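Local coordinates for protein 11S globulin isoform 1 (Cocos nucifera, PDB 5WPW) that serves as a seed storage protein of coconut, a hexameric 11S globulin whose subunits combine an acidic and a basic chain and act as a nutrient reservoir, at residues 23-28 and 41-46; 61-66 and 134-139; 301-306 and 344-349. The protein carries 2 engineered substitutions. All blocks are in the same frame, centred on the assembly; numbering follows the deposited sequence.

Contact 1: 23-28 and 41-46; sequences VTDYFD and TIRRVI
In the N-terminal cupin barrel, strands 22-26 and 40-46 are neighbours in one antiparallel sheet, their short segments running at 163° to each other. Val23-Val45 and Asp25-Arg43 are the hydrogen-bonded pairs, Thr24-Arg44 and Tyr26-Ile42 the non-hydrogen-bonded ones. The shortest backbone link, Asp25 N to Arg43 O at 2.6 Å, lies nearly along the C=O axis. At the far end Phe27 N reaches Thr41 O over 3.2 Å from above the carbonyl plane, a less favourable approach.

On the face carrying Val23, Asp25, Arg43 and Val45, Arg43 starts with CG anti to its backbone N (chi1 -177°) and bends at chi3, which brings the guanidinium across to Asp25. Carboxylate and guanidinium planes stand 88° apart, so there is no two-pronged pairing: OD2 of Asp25 meets the guanidinium edge at NH1 of Arg43, 3.4 Å away, in a salt bridge whose hydrogen bond is weak. Further weak bonds hold Asp25 OD1 to Thr16 and Arg43 NH2 to Tyr312 of the C-terminal half.

The other face looks toward strand 212-214. Thr24 and Arg44 lie side by side, OG1 of Thr24 3.2 Å from NH2 of Arg44, and both are bound by Glu211 OE2: a hydrogen bond from the hydroxyl and a salt bridge from the arginine. A single carboxylate thus gathers the two polar ends on a buried patch. In Ile42, CG1 takes the crowded position between backbone N and carbonyl carbon, leaving CG2 beside the N, where it lies 3.8 Å from Tyr26 CD2; the Tyr26 hydroxyl bonds to Gln162. Beyond the paired residues, the methyl CG2 of Thr41 packs alongside the Phe27 ring, 3.5 Å from its CD1.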
# COMPACT_ATOMS: atom_id res chain seq x y z
N VAL A 23 6.43 2.35 -42.58
CA VAL A 23 5.35 1.37 -42.71
C VAL A 23 4.99 0.82 -41.33
O VAL A 23 5.84 0.70 -40.43
CB VAL A 23 5.70 0.19 -43.65
CG1 VAL A 23 6.39 0.66 -44.92
CG2 VAL A 23 6.54 -0.85 -42.93
N THR A 24 3.72 0.46 -41.18
CA THR A 24 3.17 -0.15 -39.97
C THR A 24 2.59 -1.51 -40.31
O THR A 24 1.66 -1.59 -41.13
CB THR A 24 2.09 0.74 -39.34
OG1 THR A 24 2.61 2.07 -39.14
CG2 THR A 24 1.65 0.17 -38.00
N ASP A 25 3.12 -2.56 -39.69
CA ASP A 25 2.65 -3.93 -39.90
C ASP A 25 1.75 -4.30 -38.73
O ASP A 25 2.14 -4.11 -37.58
CB ASP A 25 3.82 -4.90 -39.97
CG ASP A 25 4.78 -4.57 -41.07
OD1 ASP A 25 4.31 -3.98 -42.07
OD2 ASP A 25 5.99 -4.86 -40.93
N TYR A 26 0.56 -4.80 -39.01
CA TYR A 26 -0.37 -5.18 -37.96
C TYR A 26 -0.49 -6.70 -37.89
O TYR A 26 -0.82 -7.35 -38.89
CB TYR A 26 -1.74 -4.54 -38.16
CG TYR A 26 -1.76 -3.02 -38.23
CD1 TYR A 26 -1.39 -2.36 -39.41
CD2 TYR A 26 -2.16 -2.25 -37.15
CE1 TYR A 26 -1.41 -0.97 -39.49
CE2 TYR A 26 -2.19 -0.85 -37.22
CZ TYR A 26 -1.81 -0.22 -38.40
OH TYR A 26 -1.83 1.17 -38.52
N PHE A 27 -0.21 -7.28 -36.72
CA PHE A 27 -0.64 -8.65 -36.48
C PHE A 27 -2.14 -8.66 -36.23
O PHE A 27 -2.73 -7.65 -35.84
CB PHE A 27 0.10 -9.28 -35.30
CG PHE A 27 1.60 -9.38 -35.49
CD1 PHE A 27 2.40 -8.26 -35.40
CD2 PHE A 27 2.20 -10.62 -35.71
CE1 PHE A 27 3.77 -8.35 -35.55
CE2 PHE A 27 3.57 -10.72 -35.85
CZ PHE A 27 4.36 -9.58 -35.78
N ASP A 28 -2.78 -9.81 -36.46
CA ASP A 28 -4.24 -9.88 -36.43
C ASP A 28 -4.72 -10.09 -35.00
O ASP A 28 -4.64 -11.19 -34.47
CB ASP A 28 -4.77 -10.98 -37.35
CG ASP A 28 -6.29 -11.06 -37.32
OD1 ASP A 28 -6.95 -10.10 -36.87
OD2 ASP A 28 -6.84 -12.10 -37.74
N THR A 41 -0.67 -6.50 -31.36
CA THR A 41 0.74 -6.26 -31.63
C THR A 41 0.88 -5.53 -32.96
O THR A 41 0.12 -5.79 -33.91
CB THR A 41 1.56 -7.57 -31.67
OG1 THR A 41 1.56 -8.20 -30.38
CG2 THR A 41 3.02 -7.30 -32.05
N ILE A 42 1.80 -4.59 -33.02
CA ILE A 42 2.11 -3.89 -34.26
C ILE A 42 3.62 -3.75 -34.36
O ILE A 42 4.33 -3.64 -33.36
CB ILE A 42 1.42 -2.51 -34.36
CG1 ILE A 42 2.12 -1.47 -33.51
CG2 ILE A 42 -0.05 -2.59 -33.99
CD1 ILE A 42 1.36 -0.14 -33.43
N ARG A 43 4.11 -3.80 -35.59
CA ARG A 43 5.50 -3.50 -35.90
C ARG A 43 5.53 -2.27 -36.79
O ARG A 43 4.76 -2.16 -37.74
CB ARG A 43 6.19 -4.68 -36.61
CG ARG A 43 7.67 -4.40 -36.88
CD ARG A 43 8.24 -5.31 -37.97
NE ARG A 43 8.26 -6.70 -37.53
CZ ARG A 43 7.95 -7.73 -38.30
NH1 ARG A 43 7.59 -7.52 -39.56
NH2 ARG A 43 7.97 -8.97 -37.81
N ARG A 44 6.43 -1.34 -36.47
CA ARG A 44 6.62 -0.14 -37.27
C ARG A 44 8.05 -0.01 -37.75
O ARG A 44 9.00 -0.31 -37.01
CB ARG A 44 6.27 1.12 -36.49
CG ARG A 44 4.94 1.65 -36.78
CD ARG A 44 4.84 3.03 -36.22
NE ARG A 44 4.06 3.05 -35.00
CZ ARG A 44 2.74 3.08 -34.97
NH1 ARG A 44 2.10 3.10 -33.82
NH2 ARG A 44 2.06 3.10 -36.11
N VAL A 45 8.21 0.45 -38.99
CA VAL A 45 9.51 0.86 -39.51
C VAL A 45 9.42 2.34 -39.84
O VAL A 45 8.52 2.76 -40.58
CB VAL A 45 9.92 0.04 -40.75
CG1 VAL A 45 11.16 0.64 -41.36
CG2 VAL A 45 10.18 -1.38 -40.36
N ILE A 46 10.33 3.13 -39.28
CA ILE A 46 10.33 4.58 -39.43
C ILE A 46 11.64 4.95 -40.11
O ILE A 46 12.71 4.87 -39.49
CB ILE A 46 10.17 5.31 -38.08
CG1 ILE A 46 8.88 4.90 -37.38
CG2 ILE A 46 10.22 6.81 -38.26
CD1 ILE A 46 8.79 5.46 -35.97

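Contact 2: 61-66 and 134-139; sequences RLVYIV and VVAITV
Segments 61-66 and 134-139 run antiparallel at 155°, with axes 4.6 Å apart at closest, and Leu62-Val139 and Tyr64-Ile137 form the hydrogen-bonded pairs. The best aligned bond is Tyr64 N to Ile137 O, 2.7 Å long with an angle of 175° at the hydrogen, whereas Val66 N to Val135 O is bent and weak, so the pairing slackens at that end.

On one face Tyr64 holds CG anti to its backbone N (chi1 -180°), which carries the ring away from Ile137. What remains in contact is the Ile137 methyl CG2, 3.6 Å from Tyr64 CB and lying in the ring plane at its edge; the same methyl also meets Val66 CG2 at 3.7 Å. On the other face OG1 of Thr138 sits against both methyls of Val63, 3.3 Å from CG2, while Val63 CG1 packs on Ala136 CB. The Thr138 methyl instead touches the aliphatic part of Arg61, with CG2 3.6 Å from CD. Arg61 bends at chi3, and its NH1 donates to a water 2.9 Å away that also bonds Thr138 OG1, bridging the two strands.

Leu62, Tyr64 and Val139 pack on strand 357-364 of the C-terminal cupin, so this face of the N-terminal sheet packs against the C-terminal one, as expected of the bicupin fold of 11S globulins.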
# COMPACT_ATOMS: atom_id res chain seq x y z
N ARG A 61 0.86 0.13 -23.30
CA ARG A 61 1.73 -0.62 -24.21
C ARG A 61 3.18 -0.61 -23.76
O ARG A 61 3.62 0.25 -23.00
CB ARG A 61 1.62 -0.06 -25.64
CG ARG A 61 2.57 1.05 -25.93
CD ARG A 61 2.22 1.70 -27.25
NE ARG A 61 1.23 2.74 -27.05
CZ ARG A 61 0.91 3.64 -27.96
NH1 ARG A 61 1.52 3.63 -29.14
NH2 ARG A 61 -0.01 4.55 -27.69
N LEU A 62 3.94 -1.61 -24.24
CA LEU A 62 5.39 -1.64 -24.19
C LEU A 62 5.88 -1.66 -25.63
O LEU A 62 5.32 -2.41 -26.45
CB LEU A 62 5.94 -2.88 -23.48
CG LEU A 62 5.66 -3.02 -21.99
CD1 LEU A 62 6.55 -4.12 -21.44
CD2 LEU A 62 5.90 -1.70 -21.28
N VAL A 63 6.84 -0.79 -25.94
CA VAL A 63 7.50 -0.73 -27.24
C VAL A 63 8.92 -1.26 -27.07
O VAL A 63 9.63 -0.81 -26.17
CB VAL A 63 7.51 0.70 -27.80
CG1 VAL A 63 8.11 0.70 -29.21
CG2 VAL A 63 6.11 1.29 -27.77
N TYR A 64 9.33 -2.19 -27.92
CA TYR A 64 10.72 -2.61 -27.94
C TYR A 64 11.39 -2.09 -29.21
O TYR A 64 10.90 -2.36 -30.31
CB TYR A 64 10.87 -4.14 -27.88
CG TYR A 64 12.33 -4.59 -27.90
CD1 TYR A 64 13.16 -4.39 -26.79
CD2 TYR A 64 12.86 -5.23 -29.01
CE1 TYR A 64 14.49 -4.81 -26.81
CE2 TYR A 64 14.18 -5.65 -29.03
CZ TYR A 64 14.99 -5.44 -27.93
OH TYR A 64 16.29 -5.86 -27.97
N ILE A 65 12.50 -1.37 -29.05
CA ILE A 65 13.28 -0.84 -30.18
C ILE A 65 14.20 -1.97 -30.67
O ILE A 65 15.24 -2.24 -30.07
CB ILE A 65 14.07 0.41 -29.81
CG1 ILE A 65 13.19 1.47 -29.15
CG2 ILE A 65 14.77 1.03 -31.08
CD1 ILE A 65 12.06 1.85 -29.98
N VAL A 66 13.78 -2.65 -31.74
CA VAL A 66 14.59 -3.68 -32.38
C VAL A 66 15.82 -3.07 -33.04
O VAL A 66 16.91 -3.67 -33.05
CB VAL A 66 13.73 -4.45 -33.41
CG1 VAL A 66 14.58 -5.48 -34.18
CG2 VAL A 66 12.56 -5.17 -32.72
N VAL A 134 14.32 2.96 -37.95
CA VAL A 134 13.90 2.44 -36.65
C VAL A 134 12.89 1.33 -36.89
O VAL A 134 12.00 1.46 -37.74
CB VAL A 134 13.31 3.56 -35.76
CG1 VAL A 134 12.57 2.96 -34.55
CG2 VAL A 134 14.40 4.53 -35.33
N VAL A 135 13.04 0.22 -36.19
CA VAL A 135 12.06 -0.84 -36.20
C VAL A 135 11.59 -1.02 -34.76
O VAL A 135 12.39 -1.33 -33.87
CB VAL A 135 12.63 -2.15 -36.78
CG1 VAL A 135 11.53 -3.19 -36.88
CG2 VAL A 135 13.22 -1.88 -38.18
N ALA A 136 10.30 -0.78 -34.53
CA ALA A 136 9.70 -0.87 -33.20
C ALA A 136 8.68 -1.99 -33.18
O ALA A 136 7.86 -2.10 -34.10
CB ALA A 136 9.02 0.46 -32.82
N ILE A 137 8.71 -2.82 -32.14
CA ILE A 137 7.65 -3.80 -31.94
C ILE A 137 6.87 -3.41 -30.69
O ILE A 137 7.47 -3.21 -29.62
CB ILE A 137 8.19 -5.24 -31.83
CG1 ILE A 137 7.07 -6.12 -31.32
CG2 ILE A 137 9.37 -5.30 -30.91
CD1 ILE A 137 7.30 -7.55 -31.44
N THR A 138 5.56 -3.26 -30.84
CA THR A 138 4.67 -2.76 -29.79
C THR A 138 3.63 -3.79 -29.42
O THR A 138 2.95 -4.34 -30.30
CB THR A 138 3.96 -1.50 -30.28
OG1 THR A 138 4.91 -0.44 -30.35
CG2 THR A 138 2.82 -1.14 -29.33
N VAL A 139 3.47 -4.05 -28.11
CA VAL A 139 2.43 -4.94 -27.61
C VAL A 139 1.50 -4.09 -26.74
O VAL A 139 1.96 -3.43 -25.80
CB VAL A 139 3.00 -6.13 -26.80
CG1 VAL A 139 1.90 -7.05 -26.36
CG2 VAL A 139 4.05 -6.90 -27.62
O HOH W 1 3.80 2.54 -30.55

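Contact 3: 301-306 and 344-349; sequences PHWNIN and PQNFAM
Part of the C-terminal cupin barrel, this contact pairs strand 298-304 with the start of strand 348-354 and the type II turn Pro344-Phe347 leading into it. His302 and Met349 form a hydrogen-bonded antiparallel pair, with Met349 N 2.7 Å from His302 O. Past it, Asn346 N in the turn bonds Asn304 O at 2.8 Å. A water bridges the two segments between these links: it accepts from N and ND2 of Asn304 and donates to O of Pro344 and O of Phe347, so four bonds fix it, while OD1 of the same amide bonds Lys364 NZ.

Both His302 and Met349 place CG in the crowded position between backbone N and carbonyl carbon, and lie side by side. Met349 CG sits over the imidazole face, 3.9 Å from the His302 ring centroid, a CH-pi contact, while the Met349 methyl CE presses to 3.1 Å from NE2 of His302. Trp303 turns to the second subunit, its NE1 bonded to Gly121 O there.

Because His302 ND1 bonds the carbonyl oxygen of Ser300, it is most likely the protonated nitrogen; with the Met349 methyl against NE2, the ring is probably neutral.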
# COMPACT_ATOMS: atom_id res chain seq x y z
N PRO A 301 13.13 -26.11 -19.70
CA PRO A 301 11.67 -26.20 -19.71
C PRO A 301 11.07 -25.45 -18.53
O PRO A 301 11.55 -25.53 -17.41
CB PRO A 301 11.40 -27.71 -19.61
CG PRO A 301 12.63 -28.34 -20.13
CD PRO A 301 13.77 -27.43 -19.79
N HIS A 302 10.04 -24.66 -18.82
CA HIS A 302 9.44 -23.81 -17.80
C HIS A 302 8.00 -23.55 -18.19
O HIS A 302 7.59 -23.74 -19.34
CB HIS A 302 10.20 -22.48 -17.63
CG HIS A 302 10.25 -21.64 -18.88
ND1 HIS A 302 11.11 -21.92 -19.92
CD2 HIS A 302 9.57 -20.52 -19.23
CE1 HIS A 302 10.93 -21.02 -20.88
NE2 HIS A 302 10.01 -20.16 -20.48
N TRP A 303 7.21 -23.10 -17.20
CA TRP A 303 5.94 -22.48 -17.51
C TRP A 303 5.86 -21.08 -16.91
O TRP A 303 6.52 -20.77 -15.91
CB TRP A 303 4.77 -23.36 -17.04
CG TRP A 303 4.58 -23.47 -15.57
CD1 TRP A 303 3.82 -22.64 -14.76
CD2 TRP A 303 5.11 -24.48 -14.73
NE1 TRP A 303 3.86 -23.10 -13.46
CE2 TRP A 303 4.64 -24.23 -13.42
CE3 TRP A 303 5.94 -25.59 -14.96
CZ2 TRP A 303 4.99 -25.05 -12.33
CZ3 TRP A 303 6.26 -26.41 -13.89
CH2 TRP A 303 5.80 -26.13 -12.59
N ASN A 304 5.08 -20.22 -17.56
CA ASN A 304 4.81 -18.89 -17.03
C ASN A 304 3.74 -19.00 -15.96
O ASN A 304 2.65 -19.54 -16.22
CB ASN A 304 4.35 -17.94 -18.13
CG ASN A 304 5.48 -17.57 -19.05
OD1 ASN A 304 6.33 -16.75 -18.70
ND2 ASN A 304 5.51 -18.18 -20.22
N ILE A 305 4.03 -18.46 -14.79
CA ILE A 305 3.16 -18.65 -13.64
C ILE A 305 1.97 -17.72 -13.70
O ILE A 305 0.82 -18.14 -13.53
CB ILE A 305 3.95 -18.43 -12.33
CG1 ILE A 305 4.89 -19.61 -12.08
CG2 ILE A 305 3.00 -18.24 -11.17
CD1 ILE A 305 5.88 -19.33 -10.99
N ASN A 306 2.22 -16.43 -13.95
CA ASN A 306 1.20 -15.41 -13.72
C ASN A 306 0.96 -14.54 -14.95
O ASN A 306 0.43 -13.44 -14.81
CB ASN A 306 1.57 -14.54 -12.51
CG ASN A 306 2.94 -13.87 -12.64
OD1 ASN A 306 3.79 -14.22 -13.48
ND2 ASN A 306 3.17 -12.90 -11.77
N PRO A 344 0.73 -19.26 -23.90
CA PRO A 344 -0.25 -18.97 -22.86
C PRO A 344 0.28 -19.28 -21.47
O PRO A 344 1.13 -20.14 -21.26
CB PRO A 344 -1.43 -19.87 -23.22
CG PRO A 344 -1.24 -20.18 -24.68
CD PRO A 344 0.23 -20.24 -24.88
N GLN A 345 -0.27 -18.55 -20.50
CA GLN A 345 0.04 -18.76 -19.09
C GLN A 345 -0.09 -20.24 -18.76
O GLN A 345 -0.98 -20.93 -19.27
CB GLN A 345 -0.94 -17.94 -18.23
CG GLN A 345 -0.81 -18.20 -16.73
CD GLN A 345 -1.95 -17.57 -15.92
OE1 GLN A 345 -1.82 -17.33 -14.70
NE2 GLN A 345 -3.06 -17.31 -16.57
N ASN A 346 0.85 -20.73 -17.95
CA ASN A 346 0.83 -22.09 -17.42
C ASN A 346 1.31 -23.12 -18.45
O ASN A 346 1.70 -24.21 -18.06
CB ASN A 346 -0.57 -22.50 -16.93
CG ASN A 346 -0.90 -22.05 -15.52
OD1 ASN A 346 -1.75 -21.19 -15.31
ND2 ASN A 346 -0.28 -22.70 -14.53
N PHE A 347 1.26 -22.81 -19.75
CA PHE A 347 1.78 -23.77 -20.74
C PHE A 347 3.27 -23.97 -20.55
O PHE A 347 4.00 -23.02 -20.28
CB PHE A 347 1.52 -23.30 -22.17
CG PHE A 347 0.11 -23.52 -22.64
CD1 PHE A 347 -0.96 -23.37 -21.77
CD2 PHE A 347 -0.15 -23.85 -23.97
CE1 PHE A 347 -2.27 -23.56 -22.19
CE2 PHE A 347 -1.47 -24.03 -24.41
CZ PHE A 347 -2.53 -23.88 -23.52
N ALA A 348 3.73 -25.21 -20.69
CA ALA A 348 5.14 -25.50 -20.50
C ALA A 348 5.85 -25.33 -21.83
O ALA A 348 5.32 -25.70 -22.87
CB ALA A 348 5.34 -26.93 -19.96
N MET A 349 7.04 -24.75 -21.78
CA MET A 349 7.75 -24.51 -23.03
C MET A 349 9.25 -24.68 -22.87
O MET A 349 9.82 -24.55 -21.78
CB MET A 349 7.43 -23.12 -23.58
CG MET A 349 8.19 -22.03 -22.93
SD MET A 349 8.47 -20.87 -24.28
CE MET A 349 9.10 -19.46 -23.39
O HOH W 2 3.58 -20.43 -19.98

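How the contacts relate
Followed from the N terminus, the three contacts lie in series, none nested in or crossing another. Contact 1 closes the short loop between 23-28 and 41-46, which contains helix 32-37; contact 2 then closes a much longer, strand-rich excursion from 61-66 to 134-139. These two share one sheet of the N-terminal cupin: strands 40-46 and 134-140 are adjacent, with probable hydrogen bonds from Ile46 N to Val134 O and from Thr138 N to Ile42 O, each 2.8 Å. Contact 3 closes its loop in the C-terminal cupin, its nearest atoms about 13 Å from either of the others, and faces a second subunit, whereas contacts 1 and 2 touch no other chain.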